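Local coordinates for protein metazoan TIR-STING fusion (PDB 6WT6) that joins a TIR domain to a STING ligand-binding domain in one chain, a fusion architecture found in an oyster, at residues S229-L243 with N260-F274. Sequence-based numbering, arbitrary orientation.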
ATOM      1  N   SER A 229     -17.476   7.554 -16.510  1.00 37.45           N
ATOM      2  CA  SER A 229     -18.502   6.525 -16.569  1.00 34.36           C
ATOM      3  C   SER A 229     -18.040   5.447 -17.536  1.00 34.37           C
ATOM      4  O   SER A 229     -17.421   5.756 -18.557  1.00 30.46           O
ATOM      5  CB  SER A 229     -19.846   7.111 -17.018  1.00 35.35           C
ATOM      6  OG  SER A 229     -20.783   6.088 -17.292  1.00 39.69           O
ATOM      7  N   ILE A 230     -18.331   4.185 -17.209  1.00 34.38           N
ATOM      8  CA  ILE A 230     -17.987   3.099 -18.123  1.00 34.99           C
ATOM      9  C   ILE A 230     -18.749   3.245 -19.430  1.00 40.85           C
ATOM     10  O   ILE A 230     -18.293   2.773 -20.480  1.00 40.85           O
ATOM     11  CB  ILE A 230     -18.250   1.733 -17.463  1.00 36.72           C
ATOM     12  CG1 ILE A 230     -17.696   0.597 -18.322  1.00 36.51           C
ATOM     13  CG2 ILE A 230     -19.734   1.529 -17.221  1.00 41.35           C
ATOM     14  CD1 ILE A 230     -16.180   0.580 -18.412  1.00 33.04           C
ATOM     15  N   ALA A 231     -19.900   3.922 -19.396  1.00 40.03           N
ATOM     16  CA  ALA A 231     -20.666   4.214 -20.600  1.00 37.44           C
ATOM     17  C   ALA A 231     -19.937   5.162 -21.544  1.00 35.32           C
ATOM     18  O   ALA A 231     -20.331   5.268 -22.711  1.00 38.61           O
ATOM     19  CB  ALA A 231     -22.031   4.792 -20.217  1.00 34.91           C
ATOM     20  N   ASP A 232     -18.891   5.847 -21.076  1.00 32.40           N
ATOM     21  CA  ASP A 232     -18.069   6.667 -21.957  1.00 40.83           C
ATOM     22  C   ASP A 232     -17.255   5.838 -22.940  1.00 44.88           C
ATOM     23  O   ASP A 232     -16.619   6.413 -23.830  1.00 45.87           O
ATOM     24  CB  ASP A 232     -17.128   7.551 -21.138  1.00 43.73           C
ATOM     25  CG  ASP A 232     -17.865   8.635 -20.382  1.00 48.49           C
ATOM     26  OD1 ASP A 232     -18.952   9.034 -20.846  1.00 52.77           O
ATOM     27  OD2 ASP A 232     -17.362   9.086 -19.331  1.00 48.88           O
ATOM     28  N   GLU A 233     -17.246   4.512 -22.794  1.00 43.06           N
ATOM     29  CA  GLU A 233     -16.518   3.652 -23.716  1.00 39.88           C
ATOM     30  C   GLU A 233     -17.314   3.329 -24.971  1.00 40.03           C
ATOM     31  O   GLU A 233     -16.717   2.944 -25.983  1.00 38.91           O
ATOM     32  CB  GLU A 233     -16.122   2.345 -23.027  1.00 39.33           C
ATOM     33  CG  GLU A 233     -14.841   2.428 -22.221  1.00 44.86           C
ATOM     34  CD  GLU A 233     -13.599   2.355 -23.091  1.00 50.74           C
ATOM     35  OE1 GLU A 233     -13.697   1.869 -24.236  1.00 53.81           O
ATOM     36  OE2 GLU A 233     -12.526   2.786 -22.624  1.00 51.74           O
ATOM     37  N   SER A 234     -18.638   3.475 -24.928  1.00 37.61           N
ATOM     38  CA  SER A 234     -19.468   3.179 -26.089  1.00 37.96           C
ATOM     39  C   SER A 234     -20.851   3.786 -25.909  1.00 41.36           C
ATOM     40  O   SER A 234     -21.447   3.668 -24.833  1.00 40.34           O
ATOM     41  CB  SER A 234     -19.576   1.664 -26.313  1.00 37.06           C
ATOM     42  OG  SER A 234     -20.392   1.362 -27.433  1.00 36.37           O
ATOM     43  N   SER A 235     -21.351   4.431 -26.967  1.00 43.70           N
ATOM     44  CA  SER A 235     -22.701   4.971 -26.947  1.00 46.44           C
ATOM     45  C   SER A 235     -23.762   3.881 -26.866  1.00 49.05           C
ATOM     46  O   SER A 235     -24.927   4.196 -26.589  1.00 50.56           O
ATOM     47  CB  SER A 235     -22.926   5.831 -28.186  1.00 49.04           C
ATOM     48  OG  SER A 235     -22.874   5.039 -29.364  1.00 53.20           O
ATOM     49  N   LEU A 236     -23.392   2.618 -27.086  1.00 46.41           N
ATOM     50  CA  LEU A 236     -24.322   1.503 -26.954  1.00 44.61           C
ATOM     51  C   LEU A 236     -24.480   1.030 -25.513  1.00 40.55           C
ATOM     52  O   LEU A 236     -25.285   0.126 -25.259  1.00 37.90           O
ATOM     53  CB  LEU A 236     -23.866   0.343 -27.842  1.00 43.19           C
ATOM     54  CG  LEU A 236     -23.824   0.682 -29.334  1.00 48.77           C
ATOM     55  CD1 LEU A 236     -23.209  -0.451 -30.155  1.00 45.41           C
ATOM     56  CD2 LEU A 236     -25.221   1.019 -29.829  1.00 48.72           C
ATOM     57  N   ILE A 237     -23.741   1.611 -24.573  1.00 42.00           N
ATOM     58  CA  ILE A 237     -23.906   1.343 -23.147  1.00 38.60           C
ATOM     59  C   ILE A 237     -24.762   2.463 -22.569  1.00 43.26           C
ATOM     60  O   ILE A 237     -24.373   3.637 -22.617  1.00 48.17           O
ATOM     61  CB  ILE A 237     -22.549   1.259 -22.433  1.00 33.80           C
ATOM     62  CG1 ILE A 237     -21.631   0.254 -23.138  1.00 35.55           C
ATOM     63  CG2 ILE A 237     -22.739   0.894 -20.968  1.00 29.18           C
ATOM     64  CD1 ILE A 237     -20.190   0.296 -22.653  1.00 34.83           C
ATOM     65  N   LYS A 238     -25.929   2.112 -22.028  1.00 43.76           N
ATOM     66  CA  LYS A 238     -26.948   3.088 -21.662  1.00 47.42           C
ATOM     67  C   LYS A 238     -27.144   3.140 -20.153  1.00 45.50           C
ATOM     68  O   LYS A 238     -27.310   2.100 -19.506  1.00 43.22           O
ATOM     69  CB  LYS A 238     -28.281   2.765 -22.342  1.00 55.99           C
ATOM     70  CG  LYS A 238     -28.231   2.758 -23.860  1.00 61.24           C
ATOM     71  CD  LYS A 238     -29.631   2.622 -24.438  1.00 69.47           C
ATOM     72  CE  LYS A 238     -29.612   2.504 -25.957  1.00 75.87           C
ATOM     73  NZ  LYS A 238     -30.993   2.514 -26.525  1.00 80.75           N
ATOM     74  N   HIS A 239     -27.144   4.353 -19.603  1.00 47.96           N
ATOM     75  CA  HIS A 239     -27.517   4.552 -18.210  1.00 47.21           C
ATOM     76  C   HIS A 239     -28.962   4.119 -17.986  1.00 49.53           C
ATOM     77  O   HIS A 239     -29.857   4.497 -18.746  1.00 51.79           O
ATOM     78  CB  HIS A 239     -27.343   6.022 -17.824  1.00 50.76           C
ATOM     79  CG  HIS A 239     -26.038   6.331 -17.160  1.00 60.30           C
ATOM     80  ND1 HIS A 239     -24.910   6.700 -17.861  1.00 63.15           N
ATOM     81  CD2 HIS A 239     -25.686   6.336 -15.852  1.00 62.66           C
ATOM     82  CE1 HIS A 239     -23.919   6.914 -17.013  1.00 63.15           C
ATOM     83  NE2 HIS A 239     -24.363   6.697 -15.788  1.00 61.65           N
ATOM     84  N   ARG A 240     -29.191   3.325 -16.933  1.00 49.54           N
ATOM     85  CA  ARG A 240     -30.518   2.794 -16.641  1.00 51.09           C
ATOM     86  C   ARG A 240     -30.948   3.064 -15.204  1.00 56.99           C
ATOM     87  O   ARG A 240     -31.850   2.390 -14.697  1.00 62.98           O
ATOM     88  CB  ARG A 240     -30.578   1.290 -16.916  1.00 47.50           C
ATOM     89  CG  ARG A 240     -30.365   0.899 -18.366  1.00 49.35           C
ATOM     90  CD  ARG A 240     -31.433   1.480 -19.286  1.00 50.74           C
ATOM     91  NE  ARG A 240     -31.329   0.931 -20.637  1.00 53.48           N
ATOM     92  CZ  ARG A 240     -32.093   1.294 -21.663  1.00 54.61           C
ATOM     93  NH1 ARG A 240     -33.028   2.219 -21.508  1.00 57.80           N
ATOM     94  NH2 ARG A 240     -31.919   0.731 -22.850  1.00 52.45           N
ATOM     95  N   GLY A 241     -30.328   4.025 -14.532  1.00 55.23           N
ATOM     96  CA  GLY A 241     -30.666   4.282 -13.150  1.00 54.46           C
ATOM     97  C   GLY A 241     -29.566   3.862 -12.200  1.00 53.68           C
ATOM     98  O   GLY A 241     -28.387   3.842 -12.571  1.00 48.73           O
ATOM     99  N   HIS A 242     -29.941   3.513 -10.971  1.00 57.03           N
ATOM    100  CA  HIS A 242     -28.948   3.210  -9.950  1.00 58.16           C
ATOM    101  C   HIS A 242     -29.566   2.351  -8.857  1.00 55.69           C
ATOM    102  O   HIS A 242     -30.781   2.143  -8.806  1.00 55.26           O
ATOM    103  CB  HIS A 242     -28.358   4.497  -9.370  1.00 64.11           C
ATOM    104  CG  HIS A 242     -29.384   5.541  -9.060  1.00 73.02           C
ATOM    105  ND1 HIS A 242     -30.318   5.392  -8.056  1.00 77.31           N
ATOM    106  CD2 HIS A 242     -29.626   6.749  -9.621  1.00 76.59           C
ATOM    107  CE1 HIS A 242     -31.088   6.464  -8.011  1.00 79.03           C
ATOM    108  NE2 HIS A 242     -30.689   7.303  -8.950  1.00 78.26           N
ATOM    109  N   LEU A 243     -28.687   1.837  -7.980  1.00 54.35           N
ATOM    110  CA  LEU A 243     -29.026   1.089  -6.776  1.00 52.27           C
ATOM    111  C   LEU A 243     -28.954   2.009  -5.571  1.00 59.43           C
ATOM    112  O   LEU A 243     -27.970   2.752  -5.432  1.00 61.43           O
ATOM    113  CB  LEU A 243     -28.067  -0.082  -6.575  1.00 44.66           C
ATOM    114  CG  LEU A 243     -28.090  -1.267  -7.538  1.00 41.43           C
ATOM    115  CD1 LEU A 243     -26.967  -2.227  -7.185  1.00 36.32           C
ATOM    116  CD2 LEU A 243     -29.431  -1.973  -7.496  1.00 43.39           C
ATOM    117  N   ASN A 260     -24.920   2.860  -6.590  1.00 60.31           N
ATOM    118  CA  ASN A 260     -24.244   2.149  -7.667  1.00 54.39           C
ATOM    119  C   ASN A 260     -25.087   2.206  -8.932  1.00 51.63           C
ATOM    120  O   ASN A 260     -26.308   2.052  -8.879  1.00 54.58           O
ATOM    121  CB  ASN A 260     -23.984   0.692  -7.282  1.00 53.16           C
ATOM    122  CG  ASN A 260     -23.011   0.561  -6.139  1.00 52.24           C
ATOM    123  OD1 ASN A 260     -21.811   0.392  -6.347  1.00 48.77           O
ATOM    124  ND2 ASN A 260     -23.521   0.649  -4.917  1.00 55.17           N
ATOM    125  N   THR A 261     -24.426   2.402 -10.067  1.00 47.07           N
ATOM    126  CA  THR A 261     -25.117   2.701 -11.314  1.00 42.68           C
ATOM    127  C   THR A 261     -25.455   1.435 -12.097  1.00 36.24           C
ATOM    128  O   THR A 261     -24.684   0.470 -12.115  1.00 30.36           O
ATOM    129  CB  THR A 261     -24.262   3.636 -12.168  1.00 44.94           C
ATOM    130  OG1 THR A 261     -23.895   4.776 -11.385  1.00 50.10           O
ATOM    131  CG2 THR A 261     -25.035   4.111 -13.382  1.00 46.25           C
ATOM    132  N   ILE A 262     -26.617   1.451 -12.750  1.00 36.55           N
ATOM    133  CA  ILE A 262     -27.080   0.350 -13.586  1.00 35.78           C
ATOM    134  C   ILE A 262     -26.951   0.756 -15.045  1.00 37.79           C
ATOM    135  O   ILE A 262     -27.366   1.856 -15.435  1.00 40.83           O
ATOM    136  CB  ILE A 262     -28.530  -0.039 -13.258  1.00 37.32           C
ATOM    137  CG1 ILE A 262     -28.685  -0.284 -11.754  1.00 35.03           C
ATOM    138  CG2 ILE A 262     -28.928  -1.279 -14.043  1.00 40.35           C
ATOM    139  CD1 ILE A 262     -27.805  -1.392 -11.233  1.00 31.63           C
ATOM    140  N   TYR A 263     -26.379  -0.127 -15.851  1.00 36.32           N
ATOM    141  CA  TYR A 263     -26.249   0.094 -17.279  1.00 34.94           C
ATOM    142  C   TYR A 263     -26.931  -1.035 -18.035  1.00 33.83           C
ATOM    143  O   TYR A 263     -27.240  -2.093 -17.476  1.00 34.06           O
ATOM    144  CB  TYR A 263     -24.781   0.191 -17.710  1.00 32.10           C
ATOM    145  CG  TYR A 263     -24.014   1.319 -17.062  1.00 36.78           C
ATOM    146  CD1 TYR A 263     -23.972   2.578 -17.642  1.00 37.31           C
ATOM    147  CD2 TYR A 263     -23.321   1.122 -15.873  1.00 34.02           C
ATOM    148  CE1 TYR A 263     -23.269   3.611 -17.060  1.00 36.39           C
ATOM    149  CE2 TYR A 263     -22.612   2.152 -15.283  1.00 36.86           C
ATOM    150  CZ  TYR A 263     -22.589   3.394 -15.884  1.00 36.75           C
ATOM    151  OH  TYR A 263     -21.891   4.428 -15.308  1.00 40.42           O
ATOM    152  N   SER A 264     -27.165  -0.789 -19.320  1.00 30.61           N
ATOM    153  CA  SER A 264     -27.692  -1.784 -20.238  1.00 37.74           C
ATOM    154  C   SER A 264     -26.718  -1.979 -21.391  1.00 43.42           C
ATOM    155  O   SER A 264     -25.969  -1.067 -21.759  1.00 44.50           O
ATOM    156  CB  SER A 264     -29.061  -1.369 -20.786  1.00 45.36           C
ATOM    157  OG  SER A 264     -29.716  -2.458 -21.407  1.00 48.29           O
ATOM    158  N   VAL A 265     -26.744  -3.173 -21.970  1.00 45.13           N
ATOM    159  CA  VAL A 265     -25.863  -3.512 -23.080  1.00 41.68           C
ATOM    160  C   VAL A 265     -26.577  -4.536 -23.955  1.00 42.06           C
ATOM    161  O   VAL A 265     -27.265  -5.430 -23.451  1.00 42.31           O
ATOM    162  CB  VAL A 265     -24.498  -4.016 -22.560  1.00 43.91           C
ATOM    163  CG1 VAL A 265     -24.671  -5.213 -21.640  1.00 48.35           C
ATOM    164  CG2 VAL A 265     -23.590  -4.358 -23.693  1.00 46.81           C
ATOM    165  N   THR A 266     -26.434  -4.389 -25.271  1.00 46.45           N
ATOM    166  CA  THR A 266     -27.159  -5.194 -26.249  1.00 43.50           C
ATOM    167  C   THR A 266     -26.215  -6.201 -26.894  1.00 43.67           C
ATOM    168  O   THR A 266     -25.130  -5.831 -27.357  1.00 43.80           O
ATOM    169  CB  THR A 266     -27.786  -4.305 -27.326  1.00 43.29           C
ATOM    170  OG1 THR A 266     -28.630  -3.322 -26.711  1.00 44.85           O
ATOM    171  CG2 THR A 266     -28.613  -5.133 -28.281  1.00 44.70           C
ATOM    172  N   ASP A 267     -26.627  -7.467 -26.927  1.00 45.36           N
ATOM    173  CA  ASP A 267     -25.815  -8.518 -27.526  1.00 53.52           C
ATOM    174  C   ASP A 267     -26.159  -8.619 -29.015  1.00 62.70           C
ATOM    175  O   ASP A 267     -26.762  -7.704 -29.583  1.00 67.47           O
ATOM    176  CB  ASP A 267     -26.009  -9.832 -26.761  1.00 56.17           C
ATOM    177  CG  ASP A 267     -27.397 -10.424 -26.942  1.00 63.31           C
ATOM    178  OD1 ASP A 267     -28.335  -9.675 -27.284  1.00 67.07           O
ATOM    179  OD2 ASP A 267     -27.547 -11.647 -26.733  1.00 65.31           O
ATOM    180  N   ASP A 268     -25.792  -9.727 -29.665  1.00 65.67           N
ATOM    181  CA  ASP A 268     -26.000  -9.828 -31.108  1.00 69.05           C
ATOM    182  C   ASP A 268     -27.470 -10.006 -31.472  1.00 72.76           C
ATOM    183  O   ASP A 268     -27.885  -9.599 -32.561  1.00 76.46           O
ATOM    184  CB  ASP A 268     -25.182 -10.980 -31.684  1.00 69.93           C
ATOM    185  CG  ASP A 268     -23.699 -10.825 -31.431  1.00 70.63           C
ATOM    186  OD1 ASP A 268     -23.228  -9.683 -31.236  1.00 69.32           O
ATOM    187  OD2 ASP A 268     -22.998 -11.851 -31.435  1.00 71.25           O
ATOM    188  N   ASN A 269     -28.267 -10.603 -30.589  1.00 72.88           N
ATOM    189  CA  ASN A 269     -29.673 -10.872 -30.859  1.00 72.16           C
ATOM    190  C   ASN A 269     -30.587  -9.705 -30.503  1.00 70.54           C
ATOM    191  O   ASN A 269     -31.812  -9.863 -30.542  1.00 73.59           O
ATOM    192  CB  ASN A 269     -30.130 -12.117 -30.094  1.00 76.18           C
ATOM    193  CG  ASN A 269     -29.338 -13.351 -30.461  1.00 82.66           C
ATOM    194  OD1 ASN A 269     -28.237 -13.568 -29.955  1.00 85.04           O
ATOM    195  ND2 ASN A 269     -29.899 -14.174 -31.340  1.00 85.92           N
ATOM    196  N   GLY A 270     -30.033  -8.549 -30.153  1.00 68.19           N
ATOM    197  CA  GLY A 270     -30.846  -7.450 -29.686  1.00 65.58           C
ATOM    198  C   GLY A 270     -31.310  -7.569 -28.251  1.00 61.31           C
ATOM    199  O   GLY A 270     -32.010  -6.668 -27.768  1.00 60.05           O
ATOM    200  N   GLU A 271     -30.951  -8.647 -27.558  1.00 59.89           N
ATOM    201  CA  GLU A 271     -31.320  -8.805 -26.157  1.00 61.58           C
ATOM    202  C   GLU A 271     -30.533  -7.836 -25.287  1.00 54.93           C
ATOM    203  O   GLU A 271     -29.300  -7.804 -25.331  1.00 51.39           O
ATOM    204  CB  GLU A 271     -31.064 -10.238 -25.700  1.00 66.15           C
ATOM    205  CG  GLU A 271     -31.872 -11.267 -26.445  1.00 72.56           C
ATOM    206  CD  GLU A 271     -33.324 -11.271 -26.028  1.00 77.63           C
ATOM    207  OE1 GLU A 271     -33.606 -11.115 -24.818  1.00 79.63           O
ATOM    208  OE2 GLU A 271     -34.186 -11.428 -26.916  1.00 78.67           O
ATOM    209  N   ASP A 272     -31.249  -7.049 -24.489  1.00 56.23           N
ATOM    210  CA  ASP A 272     -30.613  -6.139 -23.545  1.00 55.83           C
ATOM    211  C   ASP A 272     -30.216  -6.902 -22.292  1.00 53.32           C
ATOM    212  O   ASP A 272     -31.011  -7.680 -21.749  1.00 53.95           O
ATOM    213  CB  ASP A 272     -31.541  -4.978 -23.179  1.00 64.02           C
ATOM    214  CG  ASP A 272     -31.833  -4.073 -24.360  1.00 74.85           C
ATOM    215  OD1 ASP A 272     -31.106  -4.168 -25.363  1.00 79.84           O
ATOM    216  OD2 ASP A 272     -32.823  -3.306 -24.301  1.00 79.82           O
ATOM    217  N   TYR A 273     -28.986  -6.674 -21.837  1.00 48.45           N
ATOM    218  CA  TYR A 273     -28.477  -7.241 -20.599  1.00 40.36           C
ATOM    219  C   TYR A 273     -28.114  -6.105 -19.657  1.00 40.20           C
ATOM    220  O   TYR A 273     -27.489  -5.123 -20.075  1.00 38.60           O
ATOM    221  CB  TYR A 273     -27.267  -8.137 -20.867  1.00 38.37           C
ATOM    222  CG  TYR A 273     -27.644  -9.507 -21.378  1.00 41.47           C
ATOM    223  CD1 TYR A 273     -27.894  -9.724 -22.728  1.00 45.69           C
ATOM    224  CD2 TYR A 273     -27.773 -10.582 -20.506  1.00 42.46           C
ATOM    225  CE1 TYR A 273     -28.248 -10.980 -23.199  1.00 47.00           C
ATOM    226  CE2 TYR A 273     -28.127 -11.840 -20.965  1.00 43.10           C
ATOM    227  CZ  TYR A 273     -28.362 -12.033 -22.314  1.00 46.55           C
ATOM    228  OH  TYR A 273     -28.714 -13.283 -22.774  1.00 45.85           O
ATOM    229  N   PHE A 274     -28.515  -6.240 -18.397  1.00 38.07           N
ATOM    230  CA  PHE A 274     -28.340  -5.203 -17.395  1.00 34.99           C
ATOM    231  C   PHE A 274     -27.250  -5.592 -16.404  1.00 33.85           C
ATOM    232  O   PHE A 274     -27.049  -6.772 -16.098  1.00 33.12           O
ATOM    233  CB  PHE A 274     -29.648  -4.944 -16.638  1.00 35.15           C
ATOM    234  CG  PHE A 274     -30.740  -4.347 -17.484  1.00 31.41           C
ATOM    235  CD1 PHE A 274     -31.557  -5.157 -18.256  1.00 36.38           C
ATOM    236  CD2 PHE A 274     -30.964  -2.978 -17.490  1.00 26.41           C
ATOM    237  CE1 PHE A 274     -32.571  -4.616 -19.030  1.00 35.47           C
ATOM    238  CE2 PHE A 274     -31.980  -2.429 -18.262  1.00 32.96           C
ATOM    239  CZ  PHE A 274     -32.782  -3.251 -19.034  1.00 32.88           C
TER
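An antiparallel pair at one margin of the mixed sheet of the STING domain, strands 238-243 and 260-266, carries a beta bulge. The register evidence is direct: Lys238 faces Ser264 and His239 faces Tyr263, but His242 faces Thr261, a shift of one residue. At the bulge Arg240 N donates to Ile262 O (2.8 Å) while Ile262 N donates to Gly241 O (3.0 Å), so one residue on 260-266 is bonded to two consecutive ones opposite. At Gly241 phi is 109°, and a side chain would be pressed against the carbonyl O of Arg240.

On the face bearing His239 and Tyr263, the tyrosine ring presents its edge to the imidazole, planes 59° apart, with Tyr263 CE1 3.4 Å above the centre of the His239 ring. Ile230 CG2 lies over one face of the phenol, 3.7 Å from its centroid, a CH-pi contact from the 3-10 segment 230-233; Ala231 CB also touches the ring.

Beyond the bulge, Ile262 CD1 packs on Leu243 CG, and both side chains also reach Trp202 of helix 176-204. Arg240 lays its CG against Phe274 CE2, and the bend at chi2 (-62°) carries NE over to Ser264 CB, which meets the guanidinium at its edge. The phenol's far end is tied down as well: Tyr263 OH hydrogen-bonds Ser229 OG at 2.8 Å, and that same OG accepts Ala231 N in an ST turn.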